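Local coordinates for protein membrane-anchored mycosin mycp1 (Mycobacterium thermoresistibile, PDB 4HVL) that acts as a subtilisin-like serine endopeptidase and is an essential component of the ESX-1 (type VII) secretion system in mycobacteria, at residues R164-A169 / I177-A182; N201-V204 / V210-A213; S319-L324 / G359-V364; R346-G349 / Y355-A358. One frame throughout, in Å; residues are numbered along the deposited sequence.

Contact 1: R164-A169 / I177-A182. With ZN (zinc ion), chain C; ZN (zinc ion), chain B.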
loop_
_atom_site.group_PDB
_atom_site.type_symbol
_atom_site.label_atom_id
_atom_site.label_comp_id
_atom_site.label_asym_id
_atom_site.label_seq_id
_atom_site.Cartn_x
_atom_site.Cartn_y
_atom_site.Cartn_z
ATOM N N ARG A 164 0.682 8.062 -13.605
ATOM C CA ARG A 164 1.230 7.271 -14.712
ATOM C C ARG A 164 1.579 5.833 -14.282
ATOM O O ARG A 164 1.410 4.871 -15.052
ATOM C CB ARG A 164 2.465 7.950 -15.316
ATOM C CG ARG A 164 2.162 9.252 -16.043
ATOM C CD ARG A 164 3.372 9.827 -16.779
ATOM N NE ARG A 164 4.273 10.565 -15.884
ATOM C CZ ARG A 164 5.429 10.119 -15.382
ATOM N NH1 ARG A 164 5.891 8.905 -15.643
ATOM N NH2 ARG A 164 6.132 10.908 -14.574
ATOM N N ALA A 165 2.096 5.681 -13.066
ATOM C CA ALA A 165 2.454 4.363 -12.575
ATOM C C ALA A 165 1.229 3.453 -12.444
ATOM O O ALA A 165 1.331 2.236 -12.658
ATOM C CB ALA A 165 3.192 4.465 -11.231
ATOM N N ILE A 166 0.085 4.027 -12.096
ATOM C CA ILE A 166 -1.146 3.248 -11.967
ATOM C C ILE A 166 -1.600 2.816 -13.368
ATOM O O ILE A 166 -1.947 1.645 -13.567
ATOM C CB ILE A 166 -2.247 4.036 -11.209
ATOM C CG1 ILE A 166 -1.841 4.242 -9.746
ATOM C CG2 ILE A 166 -3.565 3.295 -11.233
ATOM C CD1 ILE A 166 -2.578 5.366 -9.039
ATOM N N VAL A 167 -1.547 3.741 -14.344
ATOM C CA VAL A 167 -1.866 3.397 -15.742
ATOM C C VAL A 167 -0.957 2.254 -16.211
ATOM O O VAL A 167 -1.428 1.208 -16.720
ATOM C CB VAL A 167 -1.763 4.625 -16.696
ATOM C CG1 VAL A 167 -1.884 4.214 -18.155
ATOM C CG2 VAL A 167 -2.869 5.628 -16.385
ATOM N N HIS A 168 0.348 2.455 -16.046
ATOM C CA HIS A 168 1.326 1.464 -16.441
ATOM C C HIS A 168 1.110 0.100 -15.728
ATOM O O HIS A 168 1.134 -0.950 -16.376
ATOM C CB HIS A 168 2.718 2.022 -16.205
ATOM C CG HIS A 168 3.830 1.071 -16.510
ATOM N ND1 HIS A 168 4.213 0.753 -17.790
ATOM C CD2 HIS A 168 4.676 0.403 -15.691
ATOM C CE1 HIS A 168 5.239 -0.083 -17.753
ATOM N NE2 HIS A 168 5.540 -0.309 -16.486
ATOM N N ALA A 169 0.863 0.123 -14.411
ATOM C CA ALA A 169 0.593 -1.107 -13.662
ATOM C C ALA A 169 -0.565 -1.883 -14.267
ATOM O O ALA A 169 -0.510 -3.110 -14.416
ATOM C CB ALA A 169 0.329 -0.801 -12.195
ATOM N N ILE A 177 -3.430 -4.375 -7.603
ATOM C CA ILE A 177 -2.416 -3.333 -7.550
ATOM C C ILE A 177 -2.304 -2.800 -6.118
ATOM O O ILE A 177 -3.237 -2.155 -5.588
ATOM C CB ILE A 177 -2.753 -2.157 -8.498
ATOM C CG1 ILE A 177 -2.900 -2.670 -9.936
ATOM C CG2 ILE A 177 -1.658 -1.100 -8.439
ATOM C CD1 ILE A 177 -3.352 -1.640 -10.937
ATOM N N ASN A 178 -1.162 -3.045 -5.497
ATOM C CA ASN A 178 -0.885 -2.579 -4.140
ATOM C C ASN A 178 -0.152 -1.256 -4.208
ATOM O O ASN A 178 0.972 -1.193 -4.730
ATOM C CB ASN A 178 -0.007 -3.603 -3.413
ATOM C CG ASN A 178 0.263 -3.238 -1.966
ATOM O OD1 ASN A 178 -0.505 -3.554 -1.056
ATOM N ND2 ASN A 178 1.380 -2.614 -1.743
ATOM N N ILE A 179 -0.778 -0.204 -3.682
ATOM C CA ILE A 179 -0.180 1.123 -3.690
ATOM C C ILE A 179 0.247 1.489 -2.270
ATOM O O ILE A 179 -0.586 1.720 -1.398
ATOM C CB ILE A 179 -1.165 2.194 -4.229
ATOM C CG1 ILE A 179 -1.699 1.770 -5.602
ATOM C CG2 ILE A 179 -0.468 3.555 -4.297
ATOM C CD1 ILE A 179 -2.551 2.801 -6.338
ATOM N N SER A 180 1.553 1.506 -2.050
ATOM C CA SER A 180 2.113 1.853 -0.769
ATOM C C SER A 180 2.180 3.375 -0.617
ATOM O O SER A 180 2.277 3.869 0.489
ATOM C CB SER A 180 3.514 1.245 -0.579
ATOM O OG SER A 180 3.518 -0.166 -0.757
ATOM N N GLU A 181 2.133 4.115 -1.730
ATOM C CA GLU A 181 2.246 5.590 -1.682
ATOM C C GLU A 181 1.047 6.162 -0.935
ATOM O O GLU A 181 -0.097 5.771 -1.192
ATOM C CB GLU A 181 2.299 6.168 -3.110
ATOM C CG GLU A 181 2.256 7.686 -3.233
ATOM C CD GLU A 181 3.429 8.370 -2.560
ATOM O OE1 GLU A 181 4.556 7.858 -2.611
ATOM O OE2 GLU A 181 3.213 9.442 -1.961
ATOM N N ALA A 182 1.307 7.070 -0.003
ATOM C CA ALA A 182 0.233 7.803 0.648
ATOM C C ALA A 182 0.687 9.237 0.770
ATOM O O ALA A 182 1.334 9.607 1.745
ATOM C CB ALA A 182 -0.093 7.205 2.007
HETATM ZN ZN ZN C . 3.479 1.274 -19.728
HETATM ZN ZN ZN B . 5.565 6.592 -3.811
#
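One face of the central parallel sheet is covered here by helix 154-171, with I166 and A169 resting on I177 and I179 of strand 176-179. Two methyl contacts make the interface. CD1 of I166 meets CD1 of I179 at 3.7 Å, and the CG1 methylene of I166 lies nearly as close, so the tip of I179 abuts the end of an isoleucine whose chain runs roughly perpendicular to it. One helical turn on, the methyl CB of A169 sits 4.0 Å from CD1 of I177. Both strand isoleucines carry CG1 anti to the carbonyl carbon (chi1 -58° in I177, -54° in I179), which points both CG1 branches at the helix, CD1 of I179 to I166 and CD1 of I177 to A169. Helix and strand run nearly antiparallel, with segment axes 10.2 Å apart, as expected where a helix leads into the next strand of an alpha/beta sheet; this helix forms part of the crossover from strand 127-132 to strand 176-179, passing over strand 65-70 of the subtilisin fold. I69 of that intervening strand also packs on I166 and I177. Zinc ions lie at the margins of the pair. H168, on the same helix, binds one through ND1 at 2.1 Å together with D15, while E181, just past the strand, binds another through OE1 at 2.0 Å with H133 and T134. Between strand and E181, the hydroxyl OG of S180 is hydrogen-bonded to OD2 of D70, the predicted aspartate of the charge relay.

Contact 2: N201-V204 / V210-A213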
loop_
_atom_site.group_PDB
_atom_site.type_symbol
_atom_site.label_atom_id
_atom_site.label_comp_id
_atom_site.label_asym_id
_atom_site.label_seq_id
_atom_site.Cartn_x
_atom_site.Cartn_y
_atom_site.Cartn_z
ATOM N N ASN A 201 -9.545 4.929 -11.741
ATOM C CA ASN A 201 -10.752 4.526 -12.478
ATOM C C ASN A 201 -10.461 3.583 -13.640
ATOM O O ASN A 201 -11.182 2.611 -13.830
ATOM C CB ASN A 201 -11.496 5.758 -12.986
ATOM C CG ASN A 201 -12.821 5.415 -13.659
ATOM O OD1 ASN A 201 -13.732 4.912 -13.029
ATOM N ND2 ASN A 201 -12.925 5.710 -14.945
ATOM N N TYR A 202 -9.430 3.899 -14.424
ATOM C CA TYR A 202 -8.996 3.076 -15.561
ATOM C C TYR A 202 -8.563 1.685 -15.083
ATOM O O TYR A 202 -8.986 0.672 -15.649
ATOM C CB TYR A 202 -7.860 3.827 -16.247
ATOM C CG TYR A 202 -7.076 3.178 -17.377
ATOM C CD1 TYR A 202 -7.440 3.367 -18.698
ATOM C CD2 TYR A 202 -5.915 2.467 -17.109
ATOM C CE1 TYR A 202 -6.689 2.830 -19.723
ATOM C CE2 TYR A 202 -5.157 1.924 -18.113
ATOM C CZ TYR A 202 -5.541 2.112 -19.422
ATOM O OH TYR A 202 -4.786 1.567 -20.411
ATOM N N ALA A 203 -7.750 1.629 -14.032
ATOM C CA ALA A 203 -7.317 0.344 -13.483
ATOM C C ALA A 203 -8.492 -0.520 -13.048
ATOM O O ALA A 203 -8.551 -1.716 -13.355
ATOM C CB ALA A 203 -6.353 0.538 -12.312
ATOM N N VAL A 204 -9.451 0.099 -12.374
ATOM C CA VAL A 204 -10.554 -0.638 -11.753
ATOM C C VAL A 204 -11.676 -0.945 -12.738
ATOM O O VAL A 204 -12.197 -2.061 -12.734
ATOM C CB VAL A 204 -11.111 0.149 -10.551
ATOM C CG1 VAL A 204 -12.509 -0.266 -10.221
ATOM C CG2 VAL A 204 -10.185 -0.016 -9.356
ATOM N N VAL A 210 -8.084 -4.854 -8.956
ATOM C CA VAL A 210 -8.429 -4.451 -7.605
ATOM C C VAL A 210 -7.314 -3.529 -7.182
ATOM O O VAL A 210 -6.159 -3.906 -7.340
ATOM C CB VAL A 210 -8.432 -5.650 -6.656
ATOM C CG1 VAL A 210 -8.376 -5.184 -5.196
ATOM C CG2 VAL A 210 -9.653 -6.512 -6.918
ATOM N N VAL A 211 -7.643 -2.342 -6.673
ATOM C CA VAL A 211 -6.615 -1.418 -6.192
ATOM C C VAL A 211 -6.689 -1.259 -4.687
ATOM O O VAL A 211 -7.712 -0.903 -4.170
ATOM C CB VAL A 211 -6.715 -0.021 -6.855
ATOM C CG1 VAL A 211 -5.561 0.848 -6.392
ATOM C CG2 VAL A 211 -6.665 -0.155 -8.373
ATOM N N ILE A 212 -5.578 -1.499 -4.006
ATOM C CA ILE A 212 -5.484 -1.387 -2.550
ATOM C C ILE A 212 -4.499 -0.254 -2.227
ATOM O O ILE A 212 -3.425 -0.179 -2.820
ATOM C CB ILE A 212 -4.969 -2.684 -1.917
ATOM C CG1 ILE A 212 -5.793 -3.908 -2.340
ATOM C CG2 ILE A 212 -4.942 -2.563 -0.411
ATOM C CD1 ILE A 212 -7.284 -3.882 -2.018
ATOM N N ALA A 213 -4.868 0.627 -1.300
ATOM C CA ALA A 213 -4.000 1.741 -0.923
ATOM C C ALA A 213 -3.714 1.773 0.583
ATOM O O ALA A 213 -4.591 1.493 1.404
ATOM C CB ALA A 213 -4.615 3.071 -1.345
#
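V211 meets helix 194-206 through a single methyl, CG2, which touches both A203 and V204. From CG2 of V204 it is 3.7 Å, and from CB of A203 4.0 Å; the methyl thus settles over two consecutive helix residues at once. The two valines adopt the same kind of first torsion: each keeps CG1 opposite its backbone N (chi1 158° in V204, -176° in V211), leaving CG2 anti to the carbonyl carbon and beside the N. In both it is this second branch that reaches across, and the side chains cross obliquely. The 158° of V204 is turned some 20° from the fully staggered value, in a part of the helix where the turn at 202-204 widens to the pi type. Helix 194-206 joins strand 176-179 to its immediate parallel neighbour 210-214, a beta-alpha-beta unit of the subtilisin sheet, and the short connection brings V204 and V210 to 6.0 Å between their CA atoms. The neighbouring helix 154-171 continues the hydrophobic layer, with its I166 and A170 packing on A203. On the strand's other face V210 and I212 turn to helix 311-328, while V211 points to helix 194-206. Y202 has its OH hydrogen-bonded to OD1 of N171. N201 OD1 is hydrogen-bonded to ND1 of H205, and an imidazole, probably from the crystallisation liquor, lies about 3 Å from the side chain of V204.

Contact 3: S319-L324 / G359-V364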
loop_
_atom_site.group_PDB
_atom_site.type_symbol
_atom_site.label_atom_id
_atom_site.label_comp_id
_atom_site.label_asym_id
_atom_site.label_seq_id
_atom_site.Cartn_x
_atom_site.Cartn_y
_atom_site.Cartn_z
ATOM N N SER A 319 -3.785 -6.737 -0.036
ATOM C CA SER A 319 -3.474 -7.118 -1.418
ATOM C C SER A 319 -3.273 -8.628 -1.585
ATOM O O SER A 319 -3.788 -9.228 -2.510
ATOM C CB SER A 319 -2.249 -6.379 -1.933
ATOM O OG SER A 319 -2.540 -4.997 -2.023
ATOM N N GLY A 320 -2.526 -9.226 -0.677
ATOM C CA GLY A 320 -2.427 -10.675 -0.615
ATOM C C GLY A 320 -3.759 -11.389 -0.534
ATOM O O GLY A 320 -3.991 -12.352 -1.271
ATOM N N LEU A 321 -4.625 -10.935 0.374
ATOM C CA LEU A 321 -5.963 -11.490 0.518
ATOM C C LEU A 321 -6.779 -11.333 -0.748
ATOM O O LEU A 321 -7.464 -12.256 -1.147
ATOM C CB LEU A 321 -6.718 -10.828 1.665
ATOM C CG LEU A 321 -8.133 -11.385 1.851
ATOM C CD1 LEU A 321 -8.140 -12.912 1.869
ATOM C CD2 LEU A 321 -8.661 -10.837 3.170
ATOM N N ALA A 322 -6.679 -10.179 -1.399
ATOM C CA ALA A 322 -7.393 -9.967 -2.642
ATOM C C ALA A 322 -6.969 -11.010 -3.661
ATOM O O ALA A 322 -7.809 -11.594 -4.357
ATOM C CB ALA A 322 -7.156 -8.554 -3.165
ATOM N N ALA A 323 -5.664 -11.265 -3.718
ATOM C CA ALA A 323 -5.106 -12.279 -4.604
ATOM C C ALA A 323 -5.650 -13.681 -4.302
ATOM O O ALA A 323 -5.956 -14.461 -5.202
ATOM C CB ALA A 323 -3.586 -12.270 -4.503
ATOM N N LEU A 324 -5.731 -14.023 -3.029
ATOM C CA LEU A 324 -6.301 -15.301 -2.630
ATOM C C LEU A 324 -7.771 -15.404 -3.096
ATOM O O LEU A 324 -8.195 -16.436 -3.625
ATOM C CB LEU A 324 -6.236 -15.446 -1.101
ATOM C CG LEU A 324 -4.865 -15.517 -0.428
ATOM C CD1 LEU A 324 -5.016 -15.870 1.044
ATOM C CD2 LEU A 324 -4.001 -16.548 -1.124
ATOM N N GLY A 359 -13.044 -2.550 9.659
ATOM C CA GLY A 359 -12.301 -3.339 10.645
ATOM C C GLY A 359 -11.199 -4.221 10.097
ATOM O O GLY A 359 -10.745 -4.067 8.940
ATOM N N VAL A 360 -10.739 -5.137 10.951
ATOM C CA VAL A 360 -9.542 -5.914 10.657
ATOM C C VAL A 360 -9.928 -7.057 9.738
ATOM O O VAL A 360 -10.878 -7.772 10.028
ATOM C CB VAL A 360 -8.872 -6.431 11.950
ATOM C CG1 VAL A 360 -7.580 -7.167 11.627
ATOM C CG2 VAL A 360 -8.598 -5.259 12.894
ATOM N N ILE A 361 -9.197 -7.227 8.635
ATOM C CA ILE A 361 -9.512 -8.293 7.701
ATOM C C ILE A 361 -9.441 -9.678 8.355
ATOM O O ILE A 361 -8.693 -9.901 9.339
ATOM C CB ILE A 361 -8.613 -8.286 6.427
ATOM C CG1 ILE A 361 -7.123 -8.365 6.786
ATOM C CG2 ILE A 361 -8.898 -7.055 5.599
ATOM C CD1 ILE A 361 -6.261 -8.919 5.657
ATOM N N ASP A 362 -10.231 -10.590 7.793
ATOM C CA ASP A 362 -10.342 -11.951 8.284
ATOM C C ASP A 362 -10.272 -12.887 7.071
ATOM O O ASP A 362 -11.283 -13.216 6.450
ATOM C CB ASP A 362 -11.641 -12.082 9.088
ATOM C CG ASP A 362 -11.812 -13.427 9.720
ATOM O OD1 ASP A 362 -11.109 -14.402 9.348
ATOM O OD2 ASP A 362 -12.702 -13.513 10.595
ATOM N N PRO A 363 -9.049 -13.285 6.694
ATOM C CA PRO A 363 -8.839 -14.085 5.490
ATOM C C PRO A 363 -9.675 -15.356 5.369
ATOM O O PRO A 363 -10.180 -15.659 4.278
ATOM C CB PRO A 363 -7.352 -14.427 5.578
ATOM C CG PRO A 363 -6.770 -13.224 6.208
ATOM C CD PRO A 363 -7.766 -12.897 7.304
ATOM N N VAL A 364 -9.820 -16.107 6.470
ATOM C CA VAL A 364 -10.552 -17.371 6.407
ATOM C C VAL A 364 -12.026 -17.090 6.202
ATOM O O VAL A 364 -12.663 -17.742 5.387
ATOM C CB VAL A 364 -10.350 -18.233 7.657
ATOM C CG1 VAL A 364 -11.320 -19.415 7.674
ATOM C CG2 VAL A 364 -8.915 -18.730 7.720
#
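L321 of helix 311-328 reaches into an angle formed by I361 and P363, where the chain enters the C-terminal helix 363-368. In this subtilisin-like fold, helix 311-328 is the one that carries the predicted nucleophile S312 near its start, and the contact lies near its middle, away from the annotated sites. Both delta methyls of L321 take part. CD2 faces I361, the two side chains reaching toward each other tip to tip with CD2 and I361 CD1 4.0 Å apart, and it also touches P363 CA. CD1 meets P363 but not I361: it lies against the CA-CB side of the proline, 3.9 Å from P363 CA and 4.1 Å from P363 CB, and here the side chains cross at about a right angle. With CG opposite the backbone N (chi1 -180°), the leucine extends toward the other segment. I361 has CG1 in the crowded position between N and carbonyl carbon (chi1 57°).

Around this first shell, L50 of helix 45-50 packs on both I361 and P363, and I341 of helix 334-343 touches I361. Backbone bonds tie G359 and I361 to A280 on the outermost strand 277-282, which sets the path of the incoming chain. D362, between the two partners of L321, is the N-cap of the following helix: its OD1 accepts a hydrogen bond from A365 N and forms a salt bridge with R51 NH2.

Contact 4: R346-G349 / Y355-A358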
loop_
_atom_site.group_PDB
_atom_site.type_symbol
_atom_site.label_atom_id
_atom_site.label_comp_id
_atom_site.label_asym_id
_atom_site.label_seq_id
_atom_site.Cartn_x
_atom_site.Cartn_y
_atom_site.Cartn_z
ATOM N N ARG A 346 -13.590 -7.898 10.924
ATOM C CA ARG A 346 -14.025 -7.826 12.317
ATOM C C ARG A 346 -14.279 -6.353 12.655
ATOM O O ARG A 346 -13.347 -5.582 12.795
ATOM C CB ARG A 346 -12.940 -8.411 13.208
ATOM C CG ARG A 346 -13.392 -8.736 14.620
ATOM C CD ARG A 346 -13.693 -10.230 14.772
ATOM N NE ARG A 346 -13.896 -10.599 16.172
ATOM C CZ ARG A 346 -12.916 -10.789 17.057
ATOM N NH1 ARG A 346 -11.637 -10.645 16.697
ATOM N NH2 ARG A 346 -13.209 -11.136 18.315
ATOM N N HIS A 347 -15.549 -5.974 12.774
ATOM C CA HIS A 347 -15.945 -4.555 12.902
ATOM C C HIS A 347 -15.607 -3.935 14.260
ATOM O O HIS A 347 -15.741 -4.572 15.288
ATOM C CB HIS A 347 -17.449 -4.380 12.640
ATOM C CG HIS A 347 -17.955 -5.143 11.449
ATOM N ND1 HIS A 347 -17.359 -5.070 10.206
ATOM C CD2 HIS A 347 -18.991 -6.006 11.319
ATOM C CE1 HIS A 347 -18.016 -5.846 9.360
ATOM N NE2 HIS A 347 -19.008 -6.429 10.012
ATOM N N PRO A 348 -15.173 -2.667 14.266
ATOM C CA PRO A 348 -14.819 -2.035 15.516
ATOM C C PRO A 348 -16.068 -1.684 16.324
ATOM O O PRO A 348 -17.186 -1.956 15.878
ATOM C CB PRO A 348 -14.110 -0.764 15.057
ATOM C CG PRO A 348 -14.780 -0.414 13.779
ATOM C CD PRO A 348 -15.045 -1.738 13.127
ATOM N N GLY A 349 -15.854 -1.057 17.480
ATOM C CA GLY A 349 -16.914 -0.742 18.441
ATOM C C GLY A 349 -18.026 0.153 17.938
ATOM O O GLY A 349 -19.156 0.069 18.412
ATOM N N TYR A 355 -10.450 4.973 11.598
ATOM C CA TYR A 355 -9.133 4.423 11.879
ATOM C C TYR A 355 -8.958 3.080 11.173
ATOM O O TYR A 355 -7.925 2.832 10.527
ATOM C CB TYR A 355 -8.920 4.328 13.392
ATOM C CG TYR A 355 -9.204 5.653 14.046
ATOM C CD1 TYR A 355 -8.242 6.629 14.100
ATOM C CD2 TYR A 355 -10.472 5.943 14.560
ATOM C CE1 TYR A 355 -8.503 7.874 14.653
ATOM C CE2 TYR A 355 -10.754 7.185 15.123
ATOM C CZ TYR A 355 -9.757 8.148 15.163
ATOM O OH TYR A 355 -10.012 9.385 15.725
ATOM N N VAL A 356 -9.993 2.244 11.260
ATOM C CA VAL A 356 -9.965 0.894 10.711
ATOM C C VAL A 356 -11.051 0.634 9.669
ATOM O O VAL A 356 -11.099 -0.447 9.094
ATOM C CB VAL A 356 -10.040 -0.184 11.826
ATOM C CG1 VAL A 356 -8.822 -0.078 12.732
ATOM C CG2 VAL A 356 -11.345 -0.100 12.628
ATOM N N GLY A 357 -11.900 1.622 9.397
ATOM C CA GLY A 357 -12.995 1.434 8.465
ATOM C C GLY A 357 -13.931 0.359 8.976
ATOM O O GLY A 357 -14.399 0.444 10.112
ATOM N N ALA A 358 -14.196 -0.644 8.141
ATOM C CA ALA A 358 -15.074 -1.757 8.519
ATOM C C ALA A 358 -14.349 -2.747 9.457
ATOM O O ALA A 358 -14.967 -3.684 9.977
ATOM C CB ALA A 358 -15.588 -2.484 7.285
#
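The chain doubles back between R346-G349 and Y355-A358 with no regular strand on either side, H347 and A358 coming to 5.3 Å between their CA atoms. Both segments belong to the long irregular loop between helices 334-343 and 363-368, at the C-terminal end of the subtilisin-like domain. H347 makes the hydrogen bond of the contact: ND1, here the donor, reaches the backbone O of A358 at 2.8 Å, with an N-H...O angle of 165°. The imidazole turns its edge to this oxygen, which lies only 7° out of the ring plane, while ND1 itself approaches in the carbonyl plane at a C=O...N angle of 148°. This bond, nearly in the ring plane, sets the rotation of the imidazole. The same oxygen also accepts a CA-H...O contact from H347 CA at 3.2 Å, and P348 CD rests against it. Further along, P348 and V356 lie alongside one another, pointing opposite ways. The V356 branch that does the touching is CG2, placed between the backbone N and the carbonyl carbon and 3.6 Å from P348 CG. G357 follows with a positive phi, which favours glycine, and carries the chain to A358, itself backbone-bonded to G278. At the start of segment 355-358, D353 OD1 accepts from Y355 N, closing an Asx turn, and also from V356 N.

How the contacts relate
Contacts 1 and 2 follow each other along the chain and stand 8 Å apart between centres, covering adjacent parallel strands, 176-179 and 210-214, from the same side; these are joined by backbone bonds such as I179 N to I212 O at 2.8 Å. Helix 311-328, which carries contact 3, backs the other face: S319 OG lies 3.4 Å from I212 CB and A322 packs on V210. Contact 4 falls within the span between the two segments of contact 3, about 14 Å from it between centres, linked through R346 N and V360 O. The four thus run from the sheet, near the predicted catalytic residues, outward to the C-terminal loop.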